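Long-range contact in anaphase-promoting complex subunit cut9 (Schizosaccharomyces pombe, PDB 2XPI), which forms part of the anaphase-promoting complex (cyclosome), the E3 ubiquitin ligase that controls progression through mitosis and G1, and binds its partner subunit hcn1: residues 443-448 / 475-480. Numbering follows the deposited sequence.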
# COMPACT_ATOMS: atom_id res chain seq x y z
N PRO A 443 26.19 -24.30 12.83
CA PRO A 443 25.90 -23.80 14.19
C PRO A 443 26.52 -24.60 15.34
O PRO A 443 26.99 -23.97 16.27
CB PRO A 443 24.38 -23.83 14.25
CG PRO A 443 23.98 -23.50 12.83
CD PRO A 443 24.97 -24.32 12.00
N TYR A 444 26.53 -25.93 15.30
CA TYR A 444 27.20 -26.73 16.34
C TYR A 444 28.71 -26.59 16.29
O TYR A 444 29.39 -26.68 17.31
CB TYR A 444 26.89 -28.22 16.19
CG TYR A 444 25.47 -28.57 16.50
CD1 TYR A 444 24.68 -27.74 17.25
CD2 TYR A 444 24.92 -29.75 16.04
CE1 TYR A 444 23.40 -28.05 17.52
CE2 TYR A 444 23.64 -30.08 16.31
CZ TYR A 444 22.87 -29.23 17.06
OH TYR A 444 21.56 -29.57 17.32
N LEU A 445 29.23 -26.41 15.08
CA LEU A 445 30.62 -26.09 14.89
C LEU A 445 30.97 -24.86 15.71
O LEU A 445 31.89 -24.87 16.53
CB LEU A 445 30.88 -25.79 13.42
CG LEU A 445 32.24 -26.27 12.94
CD1 LEU A 445 32.45 -25.98 11.47
CD2 LEU A 445 33.31 -25.64 13.80
N PHE A 446 30.20 -23.79 15.50
CA PHE A 446 30.50 -22.53 16.14
C PHE A 446 30.29 -22.60 17.65
O PHE A 446 31.08 -22.07 18.43
CB PHE A 446 29.65 -21.42 15.52
CG PHE A 446 29.86 -21.24 14.03
CD1 PHE A 446 31.08 -21.50 13.45
CD2 PHE A 446 28.83 -20.77 13.22
CE1 PHE A 446 31.27 -21.33 12.08
CE2 PHE A 446 29.02 -20.59 11.84
CZ PHE A 446 30.22 -20.86 11.28
N LEU A 447 29.21 -23.26 18.07
CA LEU A 447 28.99 -23.49 19.50
C LEU A 447 30.20 -24.23 20.11
O LEU A 447 30.62 -23.92 21.20
CB LEU A 447 27.71 -24.28 19.74
CG LEU A 447 26.37 -23.63 20.14
CD1 LEU A 447 26.56 -22.21 20.63
CD2 LEU A 447 25.36 -23.69 19.00
N GLY A 448 30.74 -25.21 19.39
CA GLY A 448 31.90 -25.94 19.85
C GLY A 448 33.12 -25.05 20.04
O GLY A 448 33.78 -25.09 21.09
N PRO A 475 36.87 -28.54 6.51
CA PRO A 475 38.23 -28.41 7.05
C PRO A 475 38.24 -27.78 8.44
O PRO A 475 39.11 -28.10 9.25
CB PRO A 475 38.92 -27.45 6.08
CG PRO A 475 38.06 -27.39 4.88
CD PRO A 475 36.67 -27.73 5.30
N LEU A 476 37.30 -26.86 8.68
CA LEU A 476 37.23 -26.07 9.91
C LEU A 476 36.85 -26.95 11.10
O LEU A 476 37.27 -26.71 12.23
CB LEU A 476 36.17 -24.99 9.75
CG LEU A 476 36.30 -23.69 10.53
CD1 LEU A 476 34.89 -23.08 10.79
CD2 LEU A 476 37.08 -23.87 11.83
N LEU A 477 36.04 -27.96 10.82
CA LEU A 477 35.54 -28.86 11.82
C LEU A 477 36.62 -29.83 12.23
O LEU A 477 36.75 -30.18 13.40
CB LEU A 477 34.36 -29.63 11.25
CG LEU A 477 33.82 -30.81 12.06
CD1 LEU A 477 33.20 -30.34 13.36
CD2 LEU A 477 32.81 -31.54 11.22
N LEU A 478 37.40 -30.30 11.24
CA LEU A 478 38.50 -31.22 11.52
C LEU A 478 39.59 -30.50 12.30
O LEU A 478 40.21 -31.06 13.19
CB LEU A 478 39.06 -31.82 10.23
CG LEU A 478 38.07 -32.71 9.47
CD1 LEU A 478 38.64 -33.11 8.13
CD2 LEU A 478 37.69 -33.94 10.28
N ASN A 479 39.82 -29.24 11.97
CA ASN A 479 40.71 -28.45 12.79
C ASN A 479 40.22 -28.38 14.23
O ASN A 479 40.98 -28.61 15.15
CB ASN A 479 40.91 -27.04 12.22
CG ASN A 479 41.83 -26.20 13.10
OD1 ASN A 479 41.39 -25.57 14.05
ND2 ASN A 479 43.11 -26.23 12.79
N GLU A 480 38.95 -28.08 14.44
CA GLU A 480 38.42 -27.96 15.79
C GLU A 480 38.44 -29.28 16.57
O GLU A 480 38.73 -29.31 17.76
CB GLU A 480 37.02 -27.35 15.77
CG GLU A 480 36.93 -26.03 15.04
CD GLU A 480 37.90 -24.98 15.59
OE1 GLU A 480 37.97 -24.83 16.82
OE2 GLU A 480 38.58 -24.29 14.78
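Two successive tetratricopeptide repeats, TPR 11 and TPR 12, meet here through their first helices, 442-454 and 475-487. The helix 457-470 comes between them in the chain. The two short segments run in nearly the same direction, at 32° to each other, and their axes come within 10.6 Å. Leu445 carries the largest share of the contact. Its CB points toward the second helix, and its two methyls divide the work. CD1 lies 3.9 Å from CD1 of Leu476, tip to tip, with the two side chains crossing obliquely. The same CD1 is 4.1 Å from CB of Leu477, close to the backbone one residue further along. CD2 of Leu445 instead lies 3.8 Å from CG of Glu480, one turn on, and these two side chains cross at about a right angle.

Leu476 has CG anti to its backbone N (chi1 -152°), and its CD1 also reaches Phe446. That methyl sits at the edge of the ring, near its plane, 4.2 Å from CE1. The CB of Phe446 points away from the second helix, so only the end of the side chain takes part. His415 meets this ring edge-to-face.

Glu480 offers its aliphatic part to Leu445, with CG anti to the carbonyl carbon. The chain then bends at chi2 (-56°). Its carboxylate serves another contact: OE1 is hydrogen-bonded to a polar side chain on a chain of another protein. Leu476 and Glu480 also touch Met449, further along helix 442-454. Phe446 and Leu476 also touch that second chain, so the contact lies beside a bound protein, consistent with the role of repeats 8 and 10-13 in binding hcn1. Such near-parallel stacking of equivalent helices from neighbouring repeats is typical of the TPR superhelix.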